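Local coordinates for orotidine 5'-phosphate decarboxylase (Methanocaldococcus jannaschii, PDB 4LUI), which probably catalyses the decarboxylation of orotidine 5'-monophosphate to uridine 5'-monophosphate, the last step of de novo UMP biosynthesis, at residues Ile39-Lys44 and Lys69-Lys74; Asp79-Asp84 and Ile104-Val109; Val131-His136 and Val163-Arg168. All coordinates share one frame; numbering follows the deposited sequence.

Interaction 1 of 3, residues Ile39-Lys44 and Lys69-Lys74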
loop_
_atom_site.group_PDB
_atom_site.type_symbol
_atom_site.label_atom_id
_atom_site.label_comp_id
_atom_site.label_asym_id
_atom_site.label_seq_id
_atom_site.Cartn_x
_atom_site.Cartn_y
_atom_site.Cartn_z
ATOM N N ILE B 39 0.863 -4.342 -24.334
ATOM C CA ILE B 39 0.098 -3.105 -24.338
ATOM C C ILE B 39 1.009 -1.888 -24.356
ATOM O O ILE B 39 0.782 -0.946 -25.123
ATOM C CB ILE B 39 -0.840 -3.040 -23.143
ATOM C CG1 ILE B 39 -1.935 -4.105 -23.293
ATOM C CG2 ILE B 39 -1.446 -1.644 -23.010
ATOM C CD1 ILE B 39 -2.639 -4.429 -21.989
ATOM N N VAL B 40 2.036 -1.908 -23.511
ATOM C CA VAL B 40 2.993 -0.801 -23.467
ATOM C C VAL B 40 3.608 -0.519 -24.837
ATOM O O VAL B 40 3.637 0.630 -25.288
ATOM C CB VAL B 40 4.109 -1.050 -22.428
ATOM C CG1 VAL B 40 5.215 -0.013 -22.581
ATOM C CG2 VAL B 40 3.544 -1.009 -21.019
ATOM N N GLU B 41 4.086 -1.565 -25.504
ATOM C CA GLU B 41 4.666 -1.414 -26.832
ATOM C C GLU B 41 3.656 -0.810 -27.799
ATOM O O GLU B 41 4.005 0.006 -28.659
ATOM C CB GLU B 41 5.153 -2.771 -27.357
ATOM C CG GLU B 41 5.588 -2.764 -28.822
ATOM C CD GLU B 41 6.964 -2.158 -29.027
ATOM O OE1 GLU B 41 7.611 -1.786 -28.023
ATOM O OE2 GLU B 41 7.402 -2.064 -30.195
ATOM N N ASP B 42 2.396 -1.204 -27.644
ATOM C CA ASP B 42 1.349 -0.811 -28.583
ATOM C C ASP B 42 0.919 0.652 -28.399
ATOM O O ASP B 42 0.606 1.331 -29.389
ATOM C CB ASP B 42 0.139 -1.748 -28.443
ATOM C CG ASP B 42 -0.588 -1.980 -29.765
ATOM O OD1 ASP B 42 0.085 -2.023 -30.818
ATOM O OD2 ASP B 42 -1.832 -2.124 -29.755
ATOM N N VAL B 43 0.922 1.137 -27.153
ATOM C CA VAL B 43 0.381 2.474 -26.848
ATOM C C VAL B 43 1.429 3.572 -26.642
ATOM O O VAL B 43 1.073 4.733 -26.462
ATOM C CB VAL B 43 -0.520 2.456 -25.601
ATOM C CG1 VAL B 43 -1.554 1.333 -25.709
ATOM C CG2 VAL B 43 0.329 2.307 -24.338
ATOM N N LYS B 44 2.709 3.214 -26.699
ATOM C CA LYS B 44 3.785 4.121 -26.275
ATOM C C LYS B 44 3.810 5.480 -26.985
ATOM O O LYS B 44 4.262 6.470 -26.415
ATOM C CB LYS B 44 5.146 3.433 -26.404
ATOM C CG LYS B 44 5.466 2.991 -27.816
ATOM C CD LYS B 44 6.802 2.266 -27.910
ATOM C CE LYS B 44 7.128 1.944 -29.361
ATOM N NZ LYS B 44 8.455 1.285 -29.516
ATOM N N LYS B 69 10.338 0.053 -18.763
ATOM C CA LYS B 69 11.257 1.149 -19.068
ATOM C C LYS B 69 12.194 0.870 -20.248
ATOM O O LYS B 69 12.585 1.796 -20.959
ATOM C CB LYS B 69 12.065 1.555 -17.832
ATOM C CG LYS B 69 11.267 2.339 -16.809
ATOM C CD LYS B 69 10.850 3.701 -17.349
ATOM C CE LYS B 69 12.026 4.654 -17.447
ATOM N NZ LYS B 69 11.586 6.063 -17.671
ATOM N N LYS B 70 12.555 -0.389 -20.470
ATOM C CA LYS B 70 13.367 -0.716 -21.638
ATOM C C LYS B 70 12.559 -0.463 -22.910
ATOM O O LYS B 70 13.120 -0.412 -24.005
ATOM C CB LYS B 70 13.820 -2.182 -21.611
ATOM C CG LYS B 70 14.878 -2.544 -20.569
ATOM C CD LYS B 70 15.295 -4.011 -20.720
ATOM C CE LYS B 70 16.106 -4.506 -19.525
ATOM N NZ LYS B 70 16.154 -6.005 -19.441
ATOM N N LEU B 71 11.247 -0.283 -22.755
ATOM C CA LEU B 71 10.308 -0.376 -23.870
ATOM C C LEU B 71 9.743 0.939 -24.412
ATOM O O LEU B 71 9.689 1.125 -25.623
ATOM C CB LEU B 71 9.143 -1.294 -23.487
ATOM C CG LEU B 71 8.772 -2.430 -24.435
ATOM C CD1 LEU B 71 9.958 -3.359 -24.648
ATOM C CD2 LEU B 71 7.583 -3.195 -23.890
ATOM N N CYS B 72 9.299 1.837 -23.537
ATOM C CA CYS B 72 8.472 2.960 -23.999
ATOM C C CYS B 72 9.093 4.349 -23.878
ATOM O O CYS B 72 8.616 5.298 -24.508
ATOM C CB CYS B 72 7.116 2.956 -23.293
ATOM S SG CYS B 72 7.181 3.419 -21.553
ATOM N N ASN B 73 10.136 4.469 -23.062
ATOM C CA ASN B 73 10.805 5.747 -22.817
ATOM C C ASN B 73 9.874 6.835 -22.281
ATOM O O ASN B 73 10.127 8.027 -22.456
ATOM C CB ASN B 73 11.531 6.234 -24.074
ATOM C CG ASN B 73 12.733 7.086 -23.748
ATOM O OD1 ASN B 73 13.269 7.015 -22.641
ATOM N ND2 ASN B 73 13.166 7.897 -24.708
ATOM N N LYS B 74 8.792 6.417 -21.634
ATOM C CA LYS B 74 7.863 7.355 -21.020
ATOM C C LYS B 74 7.882 7.164 -19.501
ATOM O O LYS B 74 8.385 6.163 -18.987
ATOM C CB LYS B 74 6.440 7.164 -21.565
ATOM C CG LYS B 74 6.294 7.348 -23.086
ATOM C CD LYS B 74 6.353 8.814 -23.486
ATOM C CE LYS B 74 6.337 8.991 -25.012
ATOM N NZ LYS B 74 4.975 8.858 -25.608
#
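With CG1 turned anti to the backbone N (chi1 170°), Val40 lays that methyl against Cys72, and Lys44 meets the same residue through its CB. Cys72 CB touches both, 3.6 Å from Val40 CG1 and 3.7 Å from Lys44 CB. Leu71 packs one residue earlier on the same helix, its CD2 lying 4.2 Å from Val40 CG1. Over this branched side chain comes Glu41, crossing it at about a right angle, with the carboxylate oxygen OE1 3.8 Å from Leu71 CG. A chi1 of 60° and an extended chain take Lys44 CD past Leu71 O and bring NZ to Glu41 OE1 in a 3.5 Å salt bridge within the same segment. Beyond the helix end, Lys74 folds over and donates from NZ to Lys44 O at 2.6 Å, nearly in line with the C=O bond. The same ammonium also binds Val47 O, so two backbone carbonyls grip it. Strand 49-53 backs the apolar part, Ile50 touching both Val40 and Cys72. Here the C-terminal ends of helices 33-43 and 63-72 meet, as neighbouring helices do in the outer layer of a TIM barrel.

Interaction 2 of 3, residues Asp79-Asp84 and Ile104-Val109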
loop_
_atom_site.group_PDB
_atom_site.type_symbol
_atom_site.label_atom_id
_atom_site.label_comp_id
_atom_site.label_asym_id
_atom_site.label_seq_id
_atom_site.Cartn_x
_atom_site.Cartn_y
_atom_site.Cartn_z
ATOM N N ASP B 79 1.895 3.077 -8.428
ATOM C CA ASP B 79 0.749 3.411 -7.600
ATOM C C ASP B 79 0.705 2.419 -6.441
ATOM O O ASP B 79 -0.058 1.450 -6.454
ATOM C CB ASP B 79 -0.530 3.360 -8.430
ATOM C CG ASP B 79 -1.734 3.918 -7.696
ATOM O OD1 ASP B 79 -1.591 4.321 -6.515
ATOM O OD2 ASP B 79 -2.827 3.939 -8.301
ATOM N N PHE B 80 1.557 2.667 -5.447
ATOM C CA PHE B 80 1.770 1.712 -4.362
ATOM C C PHE B 80 1.119 2.156 -3.052
ATOM O O PHE B 80 1.241 1.462 -2.031
ATOM C CB PHE B 80 3.265 1.521 -4.147
ATOM C CG PHE B 80 3.927 0.651 -5.182
ATOM C CD1 PHE B 80 3.201 0.100 -6.230
ATOM C CD2 PHE B 80 5.286 0.380 -5.094
ATOM C CE1 PHE B 80 3.826 -0.715 -7.190
ATOM C CE2 PHE B 80 5.915 -0.440 -6.032
ATOM C CZ PHE B 80 5.184 -0.984 -7.089
ATOM N N LYS B 81 0.439 3.296 -3.093
ATOM C CA LYS B 81 -0.331 3.777 -1.940
ATOM C C LYS B 81 0.465 3.678 -0.631
ATOM O O LYS B 81 -0.056 3.186 0.378
ATOM C CB LYS B 81 -1.624 2.956 -1.787
ATOM C CG LYS B 81 -2.608 3.067 -2.962
ATOM C CD LYS B 81 -2.942 4.513 -3.290
ATOM C CE LYS B 81 -4.253 4.626 -4.088
ATOM N NZ LYS B 81 -4.150 3.968 -5.428
ATOM N N VAL B 82 1.718 4.121 -0.655
ATOM C CA VAL B 82 2.651 3.863 0.442
ATOM C C VAL B 82 2.083 4.436 1.739
ATOM O O VAL B 82 1.646 5.590 1.777
ATOM C CB VAL B 82 4.034 4.485 0.169
ATOM C CG1 VAL B 82 5.013 4.051 1.231
ATOM C CG2 VAL B 82 4.545 4.067 -1.218
ATOM N N ALA B 83 2.062 3.619 2.783
ATOM C CA ALA B 83 1.301 3.961 3.967
ATOM C C ALA B 83 1.885 3.309 5.209
ATOM O O ALA B 83 1.163 2.688 5.984
ATOM C CB ALA B 83 -0.169 3.548 3.778
ATOM N N ASP B 84 3.194 3.462 5.401
ATOM C CA ASP B 84 3.873 2.896 6.563
ATOM C C ASP B 84 4.647 3.955 7.361
ATOM O O ASP B 84 4.539 5.150 7.092
ATOM C CB ASP B 84 4.792 1.738 6.131
ATOM C CG ASP B 84 4.775 0.577 7.105
ATOM O OD1 ASP B 84 5.030 0.810 8.310
ATOM O OD2 ASP B 84 4.493 -0.565 6.662
ATOM N N ILE B 104 3.423 6.843 -5.712
ATOM C CA ILE B 104 2.232 7.411 -5.094
ATOM C C ILE B 104 2.155 6.981 -3.631
ATOM O O ILE B 104 2.271 5.787 -3.317
ATOM C CB ILE B 104 0.951 7.010 -5.870
ATOM C CG1 ILE B 104 0.963 7.682 -7.250
ATOM C CG2 ILE B 104 -0.298 7.401 -5.087
ATOM C CD1 ILE B 104 -0.087 7.147 -8.214
ATOM N N VAL B 105 1.989 7.968 -2.750
ATOM C CA VAL B 105 1.946 7.749 -1.306
ATOM C C VAL B 105 0.647 8.287 -0.695
ATOM O O VAL B 105 0.019 9.200 -1.240
ATOM C CB VAL B 105 3.149 8.414 -0.605
ATOM C CG1 VAL B 105 4.450 8.012 -1.317
ATOM C CG2 VAL B 105 3.013 9.936 -0.603
ATOM N N HIS B 106 0.231 7.700 0.423
ATOM C CA HIS B 106 -0.855 8.278 1.216
ATOM C C HIS B 106 -0.318 9.381 2.100
ATOM O O HIS B 106 0.784 9.273 2.635
ATOM C CB HIS B 106 -1.532 7.219 2.102
ATOM C CG HIS B 106 -2.642 6.479 1.418
ATOM N ND1 HIS B 106 -3.819 7.087 1.042
ATOM C CD2 HIS B 106 -2.761 5.178 1.062
ATOM C CE1 HIS B 106 -4.619 6.194 0.482
ATOM N NE2 HIS B 106 -3.992 5.032 0.466
ATOM N N GLY B 107 -1.083 10.456 2.231
ATOM C CA GLY B 107 -0.759 11.490 3.194
ATOM C C GLY B 107 -1.356 11.202 4.565
ATOM O O GLY B 107 -0.933 11.810 5.561
ATOM N N PHE B 108 -2.340 10.297 4.640
ATOM C CA PHE B 108 -3.041 10.108 5.921
ATOM C C PHE B 108 -2.159 9.584 7.051
ATOM O O PHE B 108 -2.471 9.786 8.224
ATOM C CB PHE B 108 -4.387 9.340 5.793
ATOM C CG PHE B 108 -4.265 7.845 5.620
ATOM C CD1 PHE B 108 -4.481 7.259 4.383
ATOM C CD2 PHE B 108 -4.014 7.013 6.708
ATOM C CE1 PHE B 108 -4.418 5.854 4.230
ATOM C CE2 PHE B 108 -3.929 5.624 6.548
ATOM C CZ PHE B 108 -4.124 5.057 5.304
ATOM N N VAL B 109 -1.039 8.958 6.699
ATOM C CA VAL B 109 -0.119 8.436 7.703
ATOM C C VAL B 109 0.815 9.513 8.267
ATOM O O VAL B 109 1.591 9.255 9.183
ATOM C CB VAL B 109 0.650 7.171 7.210
ATOM C CG1 VAL B 109 -0.329 6.053 6.885
ATOM C CG2 VAL B 109 1.467 7.479 5.977
HETATM O O HOH W 1 2.954 7.555 3.295
#
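Backbone hydrogen bonds between parallel strands carry the contact of Val82 with Val105. Val82 N donates to Ile104 O at 3.2 Å, and His106 N returns a bond to Val82 O at 2.9 Å. A water extends this ladder by donating to both Val82 O and His106 O, giving Val82 O two donors just where the strands give way to loops.

Apolar contacts follow: Val82 CB meets Val105 CG1 at 3.8 Å on the face the two share, and beyond the strands Ala83 CB approaches Val109 CG1.

A third group sets carbon against oxygen and packs the imidazole. Ile104 presses CG2 and CD1 against the carboxylate oxygen OD1 of Asp79, CD1 at 3.6 Å. At His106 the ring carbon CD2 has Lys81 O at the ring edge, 3.4 Å away, with Lys81 CB close by; Phe108 CE1 covers the centre of one ring face. His106 NE2 bonds to Ala83 O of the second subunit.

The charged contacts centre on the salt bridge of Asp79 with Lys81, the predicted proton donor. Bends at chi2 and chi4 fold the lysine back, and NZ meets Asp79 OD1 on its syn side at 2.8 Å, 26° out of the carboxylate plane. Asp79 OD2 pairs with Lys51, and Lys81 NZ also pairs with Asp84 of the second subunit. This Lys-Asp-Lys-Asp array, completed by Asp84 of the second subunit, is consistent with an active site built from both subunits, as in other OMP decarboxylases.

Interaction 3 of 3, residues Val131-His136 and Val163-Arg168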
loop_
_atom_site.group_PDB
_atom_site.type_symbol
_atom_site.label_atom_id
_atom_site.label_comp_id
_atom_site.label_asym_id
_atom_site.label_seq_id
_atom_site.Cartn_x
_atom_site.Cartn_y
_atom_site.Cartn_z
ATOM N N VAL B 131 -1.827 10.914 -2.515
ATOM C CA VAL B 131 -3.273 10.757 -2.581
ATOM C C VAL B 131 -3.908 11.696 -1.570
ATOM O O VAL B 131 -3.670 11.563 -0.369
ATOM C CB VAL B 131 -3.704 9.344 -2.181
ATOM C CG1 VAL B 131 -5.227 9.233 -2.240
ATOM C CG2 VAL B 131 -3.079 8.320 -3.092
ATOM N N THR B 132 -4.725 12.634 -2.040
ATOM C CA THR B 132 -5.412 13.535 -1.115
ATOM C C THR B 132 -6.899 13.227 -0.990
ATOM O O THR B 132 -7.557 13.698 -0.061
ATOM C CB THR B 132 -5.279 15.022 -1.512
ATOM O OG1 THR B 132 -5.942 15.248 -2.764
ATOM C CG2 THR B 132 -3.798 15.453 -1.601
ATOM N N GLU B 133 -7.436 12.452 -1.925
ATOM C CA GLU B 133 -8.884 12.267 -2.002
ATOM C C GLU B 133 -9.184 11.043 -2.869
ATOM O O GLU B 133 -8.521 10.826 -3.873
ATOM C CB GLU B 133 -9.508 13.543 -2.586
ATOM C CG GLU B 133 -11.017 13.673 -2.447
ATOM C CD GLU B 133 -11.488 15.125 -2.532
ATOM O OE1 GLU B 133 -10.686 16.039 -2.226
ATOM O OE2 GLU B 133 -12.667 15.349 -2.889
ATOM N N MET B 134 -10.162 10.243 -2.455
ATOM C CA MET B 134 -10.499 8.999 -3.134
ATOM C C MET B 134 -12.001 8.941 -3.373
ATOM O O MET B 134 -12.770 9.659 -2.723
ATOM C CB MET B 134 -10.020 7.798 -2.314
ATOM C CG MET B 134 -8.493 7.724 -2.213
ATOM S SD MET B 134 -7.966 6.264 -1.302
ATOM C CE MET B 134 -8.250 4.989 -2.535
ATOM N N SER B 135 -12.428 8.096 -4.304
ATOM C CA SER B 135 -13.817 8.152 -4.757
ATOM C C SER B 135 -14.640 6.906 -4.463
ATOM O O SER B 135 -15.814 6.843 -4.821
ATOM C CB SER B 135 -13.875 8.465 -6.254
ATOM O OG SER B 135 -13.263 7.432 -6.990
ATOM N N HIS B 136 -14.043 5.913 -3.818
ATOM C CA HIS B 136 -14.832 4.745 -3.416
ATOM C C HIS B 136 -15.739 5.109 -2.228
ATOM O O HIS B 136 -15.444 6.046 -1.480
ATOM C CB HIS B 136 -13.927 3.554 -3.079
ATOM C CG HIS B 136 -13.028 3.801 -1.911
ATOM N ND1 HIS B 136 -12.023 4.741 -1.940
ATOM C CD2 HIS B 136 -12.996 3.248 -0.676
ATOM C CE1 HIS B 136 -11.403 4.753 -0.773
ATOM N NE2 HIS B 136 -11.981 3.863 0.017
ATOM N N VAL B 163 -3.137 13.035 -6.322
ATOM C CA VAL B 163 -4.135 12.171 -6.943
ATOM C C VAL B 163 -5.465 12.499 -6.282
ATOM O O VAL B 163 -5.562 12.507 -5.061
ATOM C CB VAL B 163 -3.808 10.693 -6.694
ATOM C CG1 VAL B 163 -4.977 9.812 -7.107
ATOM C CG2 VAL B 163 -2.563 10.300 -7.444
ATOM N N ALA B 164 -6.473 12.798 -7.092
ATOM C CA ALA B 164 -7.792 13.156 -6.582
ATOM C C ALA B 164 -8.835 12.849 -7.656
ATOM O O ALA B 164 -8.501 12.744 -8.840
ATOM C CB ALA B 164 -7.832 14.633 -6.181
ATOM N N PRO B 165 -10.096 12.659 -7.246
ATOM C CA PRO B 165 -11.151 12.269 -8.186
ATOM C C PRO B 165 -11.708 13.411 -9.029
ATOM O O PRO B 165 -11.573 14.585 -8.674
ATOM C CB PRO B 165 -12.264 11.747 -7.261
ATOM C CG PRO B 165 -11.600 11.473 -5.961
ATOM C CD PRO B 165 -10.543 12.519 -5.849
ATOM N N SER B 166 -12.366 13.033 -10.127
ATOM C CA SER B 166 -13.012 13.969 -11.038
ATOM C C SER B 166 -14.535 13.754 -11.087
ATOM O O SER B 166 -15.210 14.207 -12.017
ATOM C CB SER B 166 -12.426 13.799 -12.443
ATOM O OG SER B 166 -12.520 12.437 -12.855
ATOM N N THR B 167 -15.071 13.073 -10.080
ATOM C CA THR B 167 -16.514 12.818 -10.012
ATOM C C THR B 167 -17.356 14.087 -9.895
ATOM O O THR B 167 -18.535 14.093 -10.262
ATOM C CB THR B 167 -16.865 11.869 -8.857
ATOM O OG1 THR B 167 -16.383 12.414 -7.626
ATOM C CG2 THR B 167 -16.239 10.507 -9.084
ATOM N N ARG B 168 -16.755 15.153 -9.370
ATOM C CA ARG B 168 -17.393 16.471 -9.335
ATOM C C ARG B 168 -16.415 17.543 -9.817
ATOM O O ARG B 168 -15.456 17.859 -9.112
ATOM C CB ARG B 168 -17.873 16.818 -7.914
ATOM C CG ARG B 168 -18.850 15.808 -7.316
ATOM C CD ARG B 168 -19.427 16.300 -5.981
ATOM N NE ARG B 168 -18.522 16.087 -4.852
ATOM C CZ ARG B 168 -18.363 16.946 -3.847
ATOM N NH1 ARG B 168 -19.029 18.095 -3.831
ATOM N NH2 ARG B 168 -17.531 16.657 -2.854
#
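Residues 131-135 and 163-167 run 17° apart end to end, with Val131 and Val163 paired in a parallel bridge and Thr132 N donating to Val163 O at 3.1 Å. Val131 CG2 lies 4.4 Å from Val163 CB, and Ala164 CB faces Thr132 OG1 and Glu133 CB. These are the C-terminal ends of neighbouring strands 127-131 and 161-163 in the TIM barrel, the end at which such barrels carry their active sites. Ser135, a predicted substrate-binding residue, belongs to the first of the loops that follow them.

Pro165 carries the contact between the loops. Its CD rests 3.3 Å from Glu133 O and 3.6 Å from Glu133 CB, with the glutamate side chain crossing the proline ring at about a right angle. Farther along, Pro165 CG sits 3.6 Å from Met134 C, and the ring continues to Ser135, whose CB is 3.8 Å from Pro165 CB. A chi1 of -166°, which swings CG away from the backbone N, leads the extended Glu133 to carry its carboxylate away from the proline ring: OE1 forms a salt bridge with Arg171 and OE2 accepts from Gln144, so both oxygens of this buried carboxylate have partners. At the outer end of the contact, Thr167 CG2 approaches Ser135 CB at 4.2 Å.

In the fold
From the N terminus, interaction 1 closes the first loop, bringing helix 33-43 to helix 63-72 after the chain has passed through strand 49-53. Strand 75-82 follows directly, and interaction 2 joins it to strand 102-106 across the beta-alpha-beta crossover through helix 86-97. Interaction 3 then closes the path from strand 127-131 through helix 147-157 to strand 161-163. The three loops stand in series, neither nesting nor crossing. Interaction 1 lies in the helical layer, about 26 Å centre to centre from interaction 2. Interactions 2 and 3 touch: Val105 O probably accepts from Val131 N, and Lys81 packs on Val131. Both also reach the second subunit.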